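Local coordinates for protein ammonium transporter (Kuenenia stuttgartiensis, PDB 6EU6) that probably senses ammonium at the membrane, using an ammonium-transporter fold to pass the signal to a histidine kinase, at residues Leu269-Thr281 / Ser321-Gly333. Sequence-based numbering, arbitrary orientation.
Sequences LFTAILAGLVAIT and SAIAVHGVGGVIG
The backbone oxygen of A279 is gripped twice: a water donates to A279 O at 2.8 Å, and G333 CA gives it a C-H...O contact at 3.3 Å. The same water also donates to G333 O, bridging the two helices where their CA atoms come nearest. Glycine suits this place because a CB on G333 would run into A279 O. One turn back, G329 likewise brings bare backbone to the surface, and A279 CB settles 3.6 Å from G329 O.

The middle of the interface is a reciprocal knobs-into-holes pair. V278 enters between V325, H326, G329 and G330; its chi1 of 164° turns CG1 away from the backbone N and over toward the G329-G330 peptide, where that methyl lies tightly against G330 N at 3.3 Å. Its other branch, CG2, meets V325 CG1 and comes obliquely to the H326 ring, 3.9 Å from ND1. V325, crossing V278 at about a right angle, fills the hole formed by T271, L274, A275 and V278. Here V325 CG1 touches L274 CB at 3.6 Å, while its CG2 meets the methyl of T271. Beta-branched valines fit because each offers two methyls close to the backbone.

T271 divides its work: CG2 packs on V325, and OG1 is hydrogen-bonded to G267 O and to E307 OE2, an oxygen that S321 OG also binds. A valine in place of T271 would probably leave both G267 O and E307 OE2 without this hydroxyl partner.

The -44° crossing, with alanines A275 and A279 facing glycines G329 and G333 at four-residue spacing, is close small-residue helix packing within a membrane bundle. It also sets V278 beside H326, whose ND1 is hydrogen-bonded to H171, consistent with the twin-histidine pair of the Amt pore.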
loop_
_atom_site.group_PDB
_atom_site.type_symbol
_atom_site.label_atom_id
_atom_site.label_comp_id
_atom_site.label_asym_id
_atom_site.label_seq_id
_atom_site.Cartn_x
_atom_site.Cartn_y
_atom_site.Cartn_z
ATOM N N LEU A 269 -3.734 14.149 17.951
ATOM C CA LEU A 269 -3.307 14.583 16.631
ATOM C C LEU A 269 -3.886 13.646 15.555
ATOM O O LEU A 269 -4.382 14.090 14.515
ATOM C CB LEU A 269 -1.794 14.595 16.545
ATOM C CG LEU A 269 -1.227 14.826 15.153
ATOM C CD1 LEU A 269 -1.491 16.241 14.714
ATOM C CD2 LEU A 269 0.268 14.553 15.163
ATOM N N PHE A 270 -3.831 12.333 15.805
ATOM C CA PHE A 270 -4.419 11.381 14.847
ATOM C C PHE A 270 -5.892 11.577 14.722
ATOM O O PHE A 270 -6.448 11.626 13.609
ATOM C CB PHE A 270 -4.222 9.900 15.296
ATOM C CG PHE A 270 -2.765 9.456 15.453
ATOM C CD1 PHE A 270 -1.828 9.747 14.535
ATOM C CD2 PHE A 270 -2.402 8.651 16.494
ATOM C CE1 PHE A 270 -0.500 9.364 14.664
ATOM C CE2 PHE A 270 -1.086 8.250 16.640
ATOM C CZ PHE A 270 -0.146 8.584 15.698
ATOM N N THR A 271 -6.566 11.716 15.869
ATOM C CA THR A 271 -8.022 11.958 15.861
ATOM C C THR A 271 -8.362 13.109 14.932
ATOM O O THR A 271 -9.297 13.053 14.175
ATOM C CB THR A 271 -8.542 12.208 17.295
ATOM O OG1 THR A 271 -8.309 11.049 18.053
ATOM C CG2 THR A 271 -10.025 12.525 17.326
ATOM N N ALA A 272 -7.629 14.208 15.052
ATOM C CA ALA A 272 -7.960 15.351 14.301
ATOM C C ALA A 272 -7.767 15.141 12.770
ATOM O O ALA A 272 -8.579 15.608 11.982
ATOM C CB ALA A 272 -7.149 16.522 14.814
ATOM N N ILE A 273 -6.636 14.494 12.381
ATOM C CA ILE A 273 -6.346 14.203 11.008
ATOM C C ILE A 273 -7.472 13.368 10.412
ATOM O O ILE A 273 -8.024 13.716 9.383
ATOM C CB ILE A 273 -4.963 13.516 10.868
ATOM C CG1 ILE A 273 -3.899 14.574 11.218
ATOM C CG2 ILE A 273 -4.818 13.029 9.446
ATOM C CD1 ILE A 273 -2.520 14.011 11.434
ATOM N N LEU A 274 -7.811 12.277 11.088
ATOM C CA LEU A 274 -8.823 11.412 10.560
ATOM C C LEU A 274 -10.216 12.093 10.503
ATOM O O LEU A 274 -10.969 11.872 9.553
ATOM C CB LEU A 274 -8.883 10.119 11.363
ATOM C CG LEU A 274 -7.710 9.182 11.465
ATOM C CD1 LEU A 274 -8.245 7.867 12.071
ATOM C CD2 LEU A 274 -7.124 8.944 10.122
ATOM N N ALA A 275 -10.542 12.890 11.531
ATOM C CA ALA A 275 -11.795 13.665 11.525
ATOM C C ALA A 275 -11.863 14.636 10.370
ATOM O O ALA A 275 -12.887 14.789 9.733
ATOM C CB ALA A 275 -12.019 14.397 12.836
ATOM N N GLY A 276 -10.752 15.249 10.017
ATOM C CA GLY A 276 -10.758 16.090 8.851
ATOM C C GLY A 276 -10.979 15.376 7.549
ATOM O O GLY A 276 -11.695 15.904 6.695
ATOM N N LEU A 277 -10.370 14.181 7.420
ATOM C CA LEU A 277 -10.654 13.314 6.340
ATOM C C LEU A 277 -12.143 12.959 6.240
ATOM O O LEU A 277 -12.725 13.045 5.171
ATOM C CB LEU A 277 -9.737 12.116 6.342
ATOM C CG LEU A 277 -8.262 12.472 5.956
ATOM C CD1 LEU A 277 -7.262 11.457 6.505
ATOM C CD2 LEU A 277 -8.062 12.648 4.451
ATOM N N VAL A 278 -12.713 12.575 7.346
ATOM C CA VAL A 278 -14.130 12.199 7.401
ATOM C C VAL A 278 -14.956 13.400 6.933
ATOM O O VAL A 278 -15.778 13.280 6.036
ATOM C CB VAL A 278 -14.537 11.729 8.794
ATOM C CG1 VAL A 278 -16.063 11.724 8.921
ATOM C CG2 VAL A 278 -13.976 10.316 9.091
ATOM N N ALA A 279 -14.627 14.590 7.424
ATOM C CA ALA A 279 -15.438 15.749 7.120
ATOM C C ALA A 279 -15.421 16.130 5.670
ATOM O O ALA A 279 -16.490 16.429 5.060
ATOM C CB ALA A 279 -15.037 16.929 7.981
ATOM N N ILE A 280 -14.225 16.075 5.067
ATOM C CA ILE A 280 -14.086 16.475 3.674
ATOM C C ILE A 280 -14.735 15.477 2.706
ATOM O O ILE A 280 -15.044 15.816 1.583
ATOM C CB ILE A 280 -12.634 16.770 3.303
ATOM C CG1 ILE A 280 -12.579 17.638 2.084
ATOM C CG2 ILE A 280 -11.861 15.460 3.014
ATOM C CD1 ILE A 280 -13.098 19.040 2.307
ATOM N N THR A 281 -15.032 14.281 3.204
ATOM C CA THR A 281 -15.718 13.258 2.455
ATOM C C THR A 281 -17.112 13.710 2.027
ATOM O O THR A 281 -17.707 13.153 1.070
ATOM C CB THR A 281 -15.762 11.932 3.309
ATOM O OG1 THR A 281 -14.403 11.421 3.413
ATOM C CG2 THR A 281 -16.409 10.883 2.683
ATOM N N SER A 321 -11.180 6.573 19.608
ATOM C CA SER A 321 -11.937 7.788 19.340
ATOM C C SER A 321 -12.783 7.690 18.066
ATOM O O SER A 321 -12.893 8.652 17.308
ATOM C CB SER A 321 -11.017 8.992 19.316
ATOM O OG SER A 321 -10.261 9.039 20.486
ATOM N N ALA A 322 -13.272 6.477 17.763
ATOM C CA ALA A 322 -14.089 6.233 16.597
ATOM C C ALA A 322 -15.332 7.144 16.528
ATOM O O ALA A 322 -15.756 7.599 15.454
ATOM C CB ALA A 322 -14.538 4.807 16.576
ATOM N N ILE A 323 -15.922 7.402 17.694
ATOM C CA ILE A 323 -17.175 8.203 17.734
ATOM C C ILE A 323 -16.858 9.636 17.357
ATOM O O ILE A 323 -17.470 10.217 16.493
ATOM C CB ILE A 323 -17.813 8.165 19.119
ATOM C CG1 ILE A 323 -18.177 6.718 19.482
ATOM C CG2 ILE A 323 -19.030 9.076 19.099
ATOM C CD1 ILE A 323 -18.418 6.536 21.006
ATOM N N ALA A 324 -15.812 10.169 17.949
ATOM C CA ALA A 324 -15.357 11.501 17.545
ATOM C C ALA A 324 -14.932 11.615 16.103
ATOM O O ALA A 324 -15.292 12.601 15.445
ATOM C CB ALA A 324 -14.218 11.937 18.436
ATOM N N VAL A 325 -14.186 10.618 15.553
ATOM C CA VAL A 325 -13.625 10.755 14.220
ATOM C C VAL A 325 -14.794 10.634 13.220
ATOM O O VAL A 325 -15.038 11.509 12.363
ATOM C CB VAL A 325 -12.554 9.685 13.948
ATOM C CG1 VAL A 325 -12.262 9.541 12.472
ATOM C CG2 VAL A 325 -11.290 10.000 14.752
ATOM N N HIS A 326 -15.489 9.508 13.322
ATOM C CA HIS A 326 -16.489 9.135 12.340
ATOM C C HIS A 326 -17.910 9.767 12.600
ATOM O O HIS A 326 -18.525 10.245 11.680
ATOM C CB HIS A 326 -16.585 7.610 12.237
ATOM C CG HIS A 326 -15.292 6.925 11.898
ATOM N ND1 HIS A 326 -14.835 6.794 10.613
ATOM C CD2 HIS A 326 -14.357 6.347 12.688
ATOM C CE1 HIS A 326 -13.666 6.165 10.624
ATOM N NE2 HIS A 326 -13.340 5.921 11.881
ATOM N N GLY A 327 -18.373 9.702 13.810
ATOM C CA GLY A 327 -19.691 10.239 14.171
ATOM C C GLY A 327 -19.643 11.775 14.099
ATOM O O GLY A 327 -20.272 12.369 13.254
ATOM N N VAL A 328 -18.825 12.382 14.929
ATOM C CA VAL A 328 -18.795 13.842 14.993
ATOM C C VAL A 328 -18.162 14.468 13.757
ATOM O O VAL A 328 -18.684 15.417 13.162
ATOM C CB VAL A 328 -18.129 14.350 16.285
ATOM C CG1 VAL A 328 -18.065 15.901 16.300
ATOM C CG2 VAL A 328 -18.847 13.810 17.496
ATOM N N GLY A 329 -17.008 13.943 13.342
ATOM C CA GLY A 329 -16.439 14.371 12.092
ATOM C C GLY A 329 -17.407 14.323 10.914
ATOM O O GLY A 329 -17.405 15.226 10.106
ATOM N N GLY A 330 -18.265 13.308 10.858
ATOM C CA GLY A 330 -19.160 13.221 9.726
ATOM C C GLY A 330 -20.230 14.295 9.857
ATOM O O GLY A 330 -20.662 14.852 8.868
ATOM N N VAL A 331 -20.696 14.546 11.067
ATOM C CA VAL A 331 -21.704 15.596 11.271
ATOM C C VAL A 331 -21.156 16.963 10.817
ATOM O O VAL A 331 -21.777 17.670 10.022
ATOM C CB VAL A 331 -22.105 15.709 12.722
ATOM C CG1 VAL A 331 -22.860 17.015 12.978
ATOM C CG2 VAL A 331 -22.882 14.476 13.150
ATOM N N ILE A 332 -19.938 17.261 11.240
ATOM C CA ILE A 332 -19.348 18.504 10.890
ATOM C C ILE A 332 -19.176 18.655 9.377
ATOM O O ILE A 332 -19.524 19.704 8.782
ATOM C CB ILE A 332 -17.965 18.701 11.581
ATOM C CG1 ILE A 332 -18.099 18.686 13.080
ATOM C CG2 ILE A 332 -17.289 19.942 11.027
ATOM C CD1 ILE A 332 -16.818 18.400 13.836
ATOM N N GLY A 333 -18.623 17.641 8.713
ATOM C CA GLY A 333 -18.489 17.737 7.275
ATOM C C GLY A 333 -19.842 17.867 6.566
ATOM O O GLY A 333 -20.010 18.577 5.567
HETATM O O HOH W 1 -17.507 18.911 4.352
#